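Local structure of nucleoside-diphosphate sugar epimerase (SulA family) (Corynebacterium glutamicum, 3OH8) at residues R161-Q166 against V204-A209; T248-S253 against D347-A352; H287-A292 against K297-I302. The protein probably acts as an NAD(P)-dependent epimerase on nucleotide-linked sugars, although its own substrate and reaction are not established. All coordinates share one frame; numbering follows the deposited sequence.

Contact 1: residues R161-Q166 against V204-A209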
loop_
_atom_site.group_PDB
_atom_site.type_symbol
_atom_site.label_atom_id
_atom_site.label_comp_id
_atom_site.label_asym_id
_atom_site.label_seq_id
_atom_site.Cartn_x
_atom_site.Cartn_y
_atom_site.Cartn_z
ATOM N N ARG A 161 5.008 5.062 -3.799
ATOM C CA ARG A 161 4.534 4.325 -4.953
ATOM C C ARG A 161 3.193 3.674 -4.621
ATOM O O ARG A 161 2.288 3.651 -5.449
ATOM C CB ARG A 161 5.568 3.278 -5.377
ATOM C CG ARG A 161 5.458 2.803 -6.796
ATOM C CD ARG A 161 6.691 1.998 -7.199
ATOM N NE ARG A 161 6.527 1.379 -8.517
ATOM C CZ ARG A 161 7.372 0.497 -9.049
ATOM N NH1 ARG A 161 8.456 0.117 -8.381
ATOM N NH2 ARG A 161 7.133 -0.010 -10.253
ATOM N N ALA A 162 3.059 3.157 -3.408
ATOM C CA ALA A 162 1.783 2.557 -3.014
ATOM C C ALA A 162 0.673 3.604 -2.885
ATOM O O ALA A 162 -0.472 3.394 -3.335
ATOM C CB ALA A 162 1.943 1.767 -1.741
ATOM N N LEU A 163 1.002 4.738 -2.277
ATOM C CA LEU A 163 0.046 5.826 -2.127
ATOM C C LEU A 163 -0.402 6.374 -3.488
ATOM O O LEU A 163 -1.587 6.611 -3.706
ATOM C CB LEU A 163 0.638 6.958 -1.277
ATOM C CG LEU A 163 -0.243 8.199 -1.123
ATOM C CD1 LEU A 163 -1.584 7.836 -0.481
ATOM C CD2 LEU A 163 0.488 9.283 -0.306
ATOM N N THR A 164 0.554 6.582 -4.392
ATOM C CA THR A 164 0.257 7.067 -5.731
ATOM C C THR A 164 -0.740 6.154 -6.450
ATOM O O THR A 164 -1.739 6.620 -7.011
ATOM C CB THR A 164 1.560 7.217 -6.572
ATOM O OG1 THR A 164 2.365 8.283 -6.037
ATOM C CG2 THR A 164 1.232 7.522 -8.024
ATOM N N ALA A 165 -0.472 4.853 -6.418
ATOM C CA ALA A 165 -1.374 3.880 -7.022
ATOM C C ALA A 165 -2.753 3.903 -6.382
ATOM O O ALA A 165 -3.748 3.737 -7.074
ATOM C CB ALA A 165 -0.795 2.480 -6.943
ATOM N N GLN A 166 -2.816 4.074 -5.064
ATOM C CA GLN A 166 -4.104 4.071 -4.376
ATOM C C GLN A 166 -4.926 5.294 -4.778
ATOM O O GLN A 166 -6.101 5.178 -5.095
ATOM C CB GLN A 166 -3.900 4.051 -2.854
ATOM C CG GLN A 166 -5.131 3.634 -2.057
ATOM C CD GLN A 166 -4.833 3.590 -0.561
ATOM O OE1 GLN A 166 -3.702 3.838 -0.142
ATOM N NE2 GLN A 166 -5.847 3.287 0.245
ATOM N N VAL A 204 -3.461 19.566 -2.962
ATOM C CA VAL A 204 -2.780 19.096 -1.758
ATOM C C VAL A 204 -1.347 18.737 -2.080
ATOM O O VAL A 204 -1.076 18.200 -3.145
ATOM C CB VAL A 204 -3.462 17.827 -1.203
ATOM C CG1 VAL A 204 -2.749 17.332 0.060
ATOM C CG2 VAL A 204 -4.939 18.090 -0.910
ATOM N N LEU A 205 -0.432 19.028 -1.163
ATOM C CA LEU A 205 0.938 18.542 -1.292
ATOM C C LEU A 205 1.185 17.425 -0.297
ATOM O O LEU A 205 0.935 17.588 0.896
ATOM C CB LEU A 205 1.951 19.660 -1.026
ATOM C CG LEU A 205 3.391 19.139 -0.889
ATOM C CD1 LEU A 205 3.917 18.557 -2.219
ATOM C CD2 LEU A 205 4.327 20.225 -0.332
ATOM N N VAL A 206 1.679 16.291 -0.781
ATOM C CA VAL A 206 2.150 15.241 0.122
ATOM C C VAL A 206 3.670 15.140 0.031
ATOM O O VAL A 206 4.218 14.841 -1.035
ATOM C CB VAL A 206 1.498 13.872 -0.201
ATOM C CG1 VAL A 206 2.034 12.782 0.733
ATOM C CG2 VAL A 206 0.001 13.993 -0.063
ATOM N N HIS A 207 4.346 15.419 1.148
ATOM C CA HIS A 207 5.804 15.445 1.174
ATOM C C HIS A 207 6.331 14.214 1.888
ATOM O O HIS A 207 6.329 14.137 3.125
ATOM C CB HIS A 207 6.325 16.703 1.872
ATOM C CG HIS A 207 7.815 16.830 1.817
ATOM N ND1 HIS A 207 8.560 17.347 2.858
ATOM C CD2 HIS A 207 8.701 16.502 0.851
ATOM C CE1 HIS A 207 9.840 17.334 2.529
ATOM N NE2 HIS A 207 9.952 16.827 1.312
ATOM N N LEU A 208 6.761 13.254 1.081
ATOM C CA LEU A 208 7.158 11.940 1.540
ATOM C C LEU A 208 8.646 11.698 1.333
ATOM O O LEU A 208 9.202 10.766 1.908
ATOM C CB LEU A 208 6.405 10.873 0.753
ATOM C CG LEU A 208 5.009 10.494 1.203
ATOM C CD1 LEU A 208 4.490 9.405 0.283
ATOM C CD2 LEU A 208 5.105 9.991 2.609
ATOM N N ALA A 209 9.286 12.523 0.504
ATOM C CA ALA A 209 10.668 12.256 0.091
ATOM C C ALA A 209 11.612 12.054 1.281
ATOM O O ALA A 209 11.571 12.800 2.258
ATOM C CB ALA A 209 11.182 13.359 -0.801
#

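Contact 2: residues T248-S253 against D347-A352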
loop_
_atom_site.group_PDB
_atom_site.type_symbol
_atom_site.label_atom_id
_atom_site.label_comp_id
_atom_site.label_asym_id
_atom_site.label_seq_id
_atom_site.Cartn_x
_atom_site.Cartn_y
_atom_site.Cartn_z
ATOM N N THR A 248 -3.430 22.365 1.518
ATOM C CA THR A 248 -3.044 21.347 2.485
ATOM C C THR A 248 -1.636 20.823 2.267
ATOM O O THR A 248 -1.250 20.553 1.136
ATOM C CB THR A 248 -4.031 20.162 2.398
ATOM O OG1 THR A 248 -5.364 20.644 2.611
ATOM C CG2 THR A 248 -3.702 19.110 3.438
HETATM N N MSE A 249 -0.882 20.666 3.359
HETATM C CA MSE A 249 0.417 20.007 3.308
HETATM C C MSE A 249 0.418 18.825 4.266
HETATM O O MSE A 249 0.304 18.997 5.492
HETATM C CB MSE A 249 1.568 20.981 3.641
HETATM C CG MSE A 249 2.973 20.382 3.477
HETATM SE SE MSE A 249 4.351 21.524 3.772
HETATM C CE MSE A 249 5.737 20.473 3.388
ATOM N N ILE A 250 0.499 17.620 3.706
ATOM C CA ILE A 250 0.664 16.410 4.507
ATOM C C ILE A 250 2.134 16.014 4.475
ATOM O O ILE A 250 2.648 15.611 3.431
ATOM C CB ILE A 250 -0.174 15.236 3.946
ATOM C CG1 ILE A 250 -1.639 15.656 3.779
ATOM C CG2 ILE A 250 -0.074 14.020 4.871
ATOM C CD1 ILE A 250 -2.236 16.298 5.041
ATOM N N SER A 251 2.812 16.124 5.612
ATOM C CA SER A 251 4.262 15.981 5.630
ATOM C C SER A 251 4.699 14.737 6.412
ATOM O O SER A 251 4.235 14.508 7.526
ATOM C CB SER A 251 4.897 17.240 6.253
ATOM O OG SER A 251 6.292 17.244 6.036
ATOM N N ALA A 252 5.585 13.937 5.834
ATOM C CA ALA A 252 6.081 12.755 6.529
ATOM C C ALA A 252 6.808 13.159 7.814
ATOM O O ALA A 252 7.462 14.197 7.866
ATOM C CB ALA A 252 7.020 11.966 5.633
ATOM N N SER A 253 6.679 12.346 8.855
ATOM C CA SER A 253 7.501 12.527 10.048
ATOM C C SER A 253 7.802 11.139 10.584
ATOM O O SER A 253 7.785 10.178 9.817
ATOM C CB SER A 253 6.804 13.404 11.091
ATOM O OG SER A 253 7.685 13.676 12.171
ATOM N N ASP A 347 -3.358 4.259 3.748
ATOM C CA ASP A 347 -4.721 4.650 4.142
ATOM C C ASP A 347 -4.696 5.957 4.928
ATOM O O ASP A 347 -5.531 6.845 4.722
ATOM C CB ASP A 347 -5.397 3.571 4.987
ATOM C CG ASP A 347 -5.964 2.428 4.148
ATOM O OD1 ASP A 347 -5.801 2.434 2.904
ATOM O OD2 ASP A 347 -6.574 1.519 4.743
ATOM N N ILE A 348 -3.738 6.064 5.849
ATOM C CA ILE A 348 -3.648 7.248 6.705
ATOM C C ILE A 348 -3.261 8.474 5.889
ATOM O O ILE A 348 -3.840 9.546 6.059
ATOM C CB ILE A 348 -2.696 6.999 7.894
ATOM C CG1 ILE A 348 -3.364 6.017 8.869
ATOM C CG2 ILE A 348 -2.379 8.292 8.614
ATOM C CD1 ILE A 348 -2.402 5.358 9.865
ATOM N N TYR A 349 -2.305 8.324 4.980
ATOM C CA TYR A 349 -1.970 9.436 4.090
ATOM C C TYR A 349 -3.175 9.855 3.257
ATOM O O TYR A 349 -3.496 11.043 3.140
ATOM C CB TYR A 349 -0.802 9.061 3.165
ATOM C CG TYR A 349 0.553 9.374 3.788
ATOM C CD1 TYR A 349 1.051 10.672 3.796
ATOM C CD2 TYR A 349 1.338 8.363 4.344
ATOM C CE1 TYR A 349 2.302 10.964 4.366
ATOM C CE2 TYR A 349 2.577 8.643 4.912
ATOM C CZ TYR A 349 3.047 9.946 4.928
ATOM O OH TYR A 349 4.281 10.220 5.491
ATOM N N TYR A 350 -3.823 8.859 2.666
ATOM C CA TYR A 350 -4.962 9.081 1.782
ATOM C C TYR A 350 -6.050 9.808 2.559
ATOM O O TYR A 350 -6.547 10.847 2.120
ATOM C CB TYR A 350 -5.434 7.725 1.248
ATOM C CG TYR A 350 -6.405 7.751 0.088
ATOM C CD1 TYR A 350 -7.561 8.510 0.136
ATOM C CD2 TYR A 350 -6.180 6.964 -1.043
ATOM C CE1 TYR A 350 -8.470 8.505 -0.934
ATOM C CE2 TYR A 350 -7.070 6.951 -2.107
ATOM C CZ TYR A 350 -8.215 7.723 -2.044
ATOM O OH TYR A 350 -9.097 7.706 -3.105
ATOM N N ARG A 351 -6.384 9.293 3.741
ATOM C CA ARG A 351 -7.341 9.975 4.594
ATOM C C ARG A 351 -6.925 11.413 4.903
ATOM O O ARG A 351 -7.752 12.330 4.844
ATOM C CB ARG A 351 -7.568 9.212 5.908
ATOM C CG ARG A 351 -8.642 9.866 6.752
ATOM C CD ARG A 351 -8.939 9.157 8.068
ATOM N NE ARG A 351 -9.974 9.915 8.763
ATOM C CZ ARG A 351 -10.834 9.413 9.640
ATOM N NH1 ARG A 351 -10.785 8.132 9.978
ATOM N NH2 ARG A 351 -11.760 10.209 10.164
ATOM N N ALA A 352 -5.655 11.613 5.260
ATOM C CA ALA A 352 -5.184 12.965 5.590
ATOM C C ALA A 352 -5.411 13.921 4.416
ATOM O O ALA A 352 -5.790 15.079 4.596
ATOM C CB ALA A 352 -3.702 12.935 5.974
#

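Contact 3: residues H287-A292 against K297-I302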
loop_
_atom_site.group_PDB
_atom_site.type_symbol
_atom_site.label_atom_id
_atom_site.label_comp_id
_atom_site.label_asym_id
_atom_site.label_seq_id
_atom_site.Cartn_x
_atom_site.Cartn_y
_atom_site.Cartn_z
ATOM N N HIS A 287 8.993 21.418 12.262
ATOM C CA HIS A 287 8.913 22.873 12.369
ATOM C C HIS A 287 9.162 23.564 11.024
ATOM O O HIS A 287 8.724 24.683 10.803
ATOM C CB HIS A 287 9.888 23.405 13.434
ATOM C CG HIS A 287 9.834 24.893 13.591
ATOM N ND1 HIS A 287 10.853 25.725 13.182
ATOM C CD2 HIS A 287 8.860 25.701 14.073
ATOM C CE1 HIS A 287 10.519 26.981 13.424
ATOM N NE2 HIS A 287 9.314 26.993 13.965
ATOM N N ALA A 288 9.863 22.889 10.121
ATOM C CA ALA A 288 10.099 23.433 8.794
ATOM C C ALA A 288 8.817 23.646 7.968
ATOM O O ALA A 288 8.854 24.346 6.953
ATOM C CB ALA A 288 11.090 22.551 8.030
ATOM N N THR A 289 7.694 23.055 8.393
ATOM C CA THR A 289 6.420 23.271 7.695
ATOM C C THR A 289 5.735 24.566 8.130
ATOM O O THR A 289 4.686 24.934 7.595
ATOM C CB THR A 289 5.390 22.105 7.893
ATOM O OG1 THR A 289 5.010 22.007 9.270
ATOM C CG2 THR A 289 5.952 20.769 7.416
ATOM N N ALA A 290 6.330 25.254 9.096
ATOM C CA ALA A 290 5.710 26.447 9.679
ATOM C C ALA A 290 5.189 27.496 8.675
ATOM O O ALA A 290 4.125 28.059 8.887
ATOM C CB ALA A 290 6.642 27.088 10.719
ATOM N N PRO A 291 5.920 27.749 7.575
ATOM C CA PRO A 291 5.384 28.720 6.610
ATOM C C PRO A 291 4.004 28.342 6.062
ATOM O O PRO A 291 3.187 29.230 5.822
ATOM C CB PRO A 291 6.431 28.716 5.491
ATOM C CG PRO A 291 7.708 28.321 6.190
ATOM C CD PRO A 291 7.283 27.310 7.217
ATOM N N ALA A 292 3.741 27.054 5.861
ATOM C CA ALA A 292 2.436 26.639 5.362
ATOM C C ALA A 292 1.331 26.912 6.381
ATOM O O ALA A 292 0.296 27.487 6.059
ATOM C CB ALA A 292 2.446 25.166 4.989
ATOM N N LYS A 297 -2.804 27.383 5.961
ATOM C CA LYS A 297 -3.076 26.105 5.286
ATOM C C LYS A 297 -3.152 24.967 6.290
ATOM O O LYS A 297 -2.599 25.057 7.386
ATOM C CB LYS A 297 -2.013 25.784 4.228
ATOM C CG LYS A 297 -2.272 26.457 2.890
ATOM C CD LYS A 297 -1.738 27.871 2.864
ATOM C CE LYS A 297 -2.416 28.691 1.774
ATOM N NZ LYS A 297 -2.144 28.153 0.425
ATOM N N ARG A 298 -3.826 23.883 5.912
ATOM C CA ARG A 298 -3.913 22.731 6.801
ATOM C C ARG A 298 -2.619 21.915 6.732
ATOM O O ARG A 298 -2.180 21.540 5.648
ATOM C CB ARG A 298 -5.132 21.865 6.451
ATOM C CG ARG A 298 -5.364 20.705 7.426
ATOM C CD ARG A 298 -6.740 20.057 7.240
ATOM N NE ARG A 298 -6.961 19.545 5.887
ATOM C CZ ARG A 298 -6.621 18.327 5.475
ATOM N NH1 ARG A 298 -6.028 17.468 6.305
ATOM N NH2 ARG A 298 -6.875 17.966 4.224
ATOM N N VAL A 299 -2.003 21.654 7.884
ATOM C CA VAL A 299 -0.781 20.854 7.929
ATOM C C VAL A 299 -0.946 19.685 8.892
ATOM O O VAL A 299 -1.456 19.864 10.004
ATOM C CB VAL A 299 0.436 21.710 8.393
ATOM C CG1 VAL A 299 1.719 20.880 8.413
ATOM C CG2 VAL A 299 0.594 22.928 7.503
ATOM N N ALA A 300 -0.542 18.490 8.460
ATOM C CA ALA A 300 -0.433 17.348 9.371
ATOM C C ALA A 300 0.931 16.685 9.230
ATOM O O ALA A 300 1.547 16.725 8.162
ATOM C CB ALA A 300 -1.530 16.336 9.114
ATOM N N PHE A 301 1.389 16.080 10.323
ATOM C CA PHE A 301 2.660 15.372 10.374
ATOM C C PHE A 301 2.342 13.919 10.602
ATOM O O PHE A 301 1.731 13.559 11.611
ATOM C CB PHE A 301 3.521 15.880 11.538
ATOM C CG PHE A 301 3.556 17.368 11.650
ATOM C CD1 PHE A 301 4.182 18.127 10.677
ATOM C CD2 PHE A 301 2.973 18.009 12.728
ATOM C CE1 PHE A 301 4.219 19.499 10.771
ATOM C CE2 PHE A 301 3.004 19.389 12.827
ATOM C CZ PHE A 301 3.627 20.132 11.840
ATOM N N ILE A 302 2.734 13.078 9.658
ATOM C CA ILE A 302 2.448 11.650 9.759
ATOM C C ILE A 302 3.642 10.988 10.441
ATOM O O ILE A 302 4.610 10.611 9.787
ATOM C CB ILE A 302 2.191 11.040 8.366
ATOM C CG1 ILE A 302 1.097 11.832 7.640
ATOM C CG2 ILE A 302 1.796 9.570 8.469
ATOM C CD1 ILE A 302 -0.173 12.054 8.474
#

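Contact 1: residues R161-Q166 against V204-A209
Leu163 carries the helix side of this contact, reaching from 161-166 to Val206 and Leu208 on the 204-209 segment. All the direct contacts between the two segments are apolar. The CD2 methyl of Leu163 meets CG1 of Val206 at 4.0 Å, the two side chains extended toward each other tip to tip. The same methyl lies 4.0 Å from Leu208 CD1, but here the leucines cross obliquely. CG of Leu163 is anti to the backbone N (chi1 176°), which carries the branched end out from the helix toward the strand. Leu163 and Val206 together bridge the 9.9 Å between their CA atoms, the leucine supplying the longer reach and the compact, beta-branched valine fitting the extended strand.

The setting is the Rossmann fold of the epimerase/dehydratase family. Helix 158-169 follows strand 149-153 through a glycine-rich turn of the TGxxGxxG type, which in relatives cradles the dinucleotide cofactor, and strand 204-207 lies directly beside strand 149-153. Helix 342-354 packs against the same residues: Leu163 and Leu208 both touch Tyr349, and Val206 touches Ile353.

Polar links run to residues around the contact. Thr153 OG1, at the end of strand 149-153, is hydrogen-bonded to the backbone N atoms of Leu208 and Ala209, fixing the chain where strand 204-207 gives way to loop. On the helix, the buried amide of Gln166 is held at both ends, its OE1 by Thr346 OG1 and its NE2 by Asp347 OD1.

Contact 2: residues T248-S253 against D347-A352
Tyr349 and Ala352, three residues apart on helix 342-354, face Ile250 and Ala252 of strand 248-254. The two segments run nearly antiparallel, at 159° between their directions, with their axes 9.6 Å apart at closest approach; this is the usual relation of helix to parallel strand in an alpha/beta sandwich.

The helical segment starts with Asp347, whose carboxylate forms a salt bridge with Arg428. Next to meet the strand is Tyr349, laid over the sheet so that the tyrosine and isoleucine side chains run alongside each other, pointing in opposite senses. CD1 of the ring is 3.7 Å from Ile250 CG2, a methyl brought to the helix because it stands anti to the backbone N of Ile250. Farther along, the phenol oxygen reaches Ala252: OH is 3.3 Å from Ala252 CB, and the alanine CA sits at the ring edge, near its plane. A small residue suits the strand here, leaving room for the end of the tyrosine, which also touches Val206 and Ile302 of the flanking strands. Arg351 is engaged by other partners, with a salt bridge to Asp355 and a hydrogen bond to His425. Ala352 closes the segment, its CB 3.8 Å from Ile250 CD1; having only a methyl, it lets the helix come close, with 6.9 Å between the CA atoms of Ile250 and Ala352.

Strand and helix exchange no polar bond, so their cohesion probably rests on van der Waals fit and the burial of apolar surface, while the charges of Asp347 and Arg351 are balanced by residues outside the strand.

Contact 3: residues H287-A292 against K297-I302
Ala292 and Lys297 are joined by the one hydrogen bond of this contact, from Lys297 N to Ala292 O at 3.1 Å. It ties the short helix 290-294 to the residue just ahead of strand 298-308.

Apolar packing follows along the strand. CB of Ala292 lies 3.8 Å from Val299 CG2, the small alanine admitting the valine branch.

Thr289 makes a mixed contact. With chi1 at 64°, its OG1 sits between backbone N and carbonyl carbon, hydrogen-bonded to Glu286 O. The same oxygen lies in the plane of the Phe301 ring at its edge, only 3.0 Å from CE1, where the partly positive ring hydrogens suit an oxygen neighbour. Val299 CG1 also approaches it, at 3.6 Å.

The bent Lys297 chain carries NZ to the backbone oxygens of Val240, Ser243 and Cys246, at and just beyond the C-terminal end of helix 222-242, where the partial negative charge of the helix dipole probably favours the ammonium group.

Such a tight return from helix to strand completes a beta-alpha-beta crossover of the Rossmann fold, linking the parallel neighbours 248-254 and 298-308.

All three contacts fasten helical segments or their flanking turns to one sheet within the epimerase/dehydratase domain. Strands 204-207, 248-254 and 298-308 are consecutive parallel neighbours, so the contact centres step across the sheet: 8 Å from contact 1 to contact 2, 11 Å from contact 2 to contact 3 and 16 Å from contact 1 to contact 3. Probable backbone hydrogen bonds join them, as between His207 O and Ala252 N, and between Ser253 N and Ile302 O. Along the chain contact 1 closes first; contact 3 then falls inside the loop closed by contact 2. Helices 158-169 and 342-354 cover one face, whereas 287-292 packs on the other, giving the layered alpha/beta/alpha framework expected of a dinucleotide-binding domain.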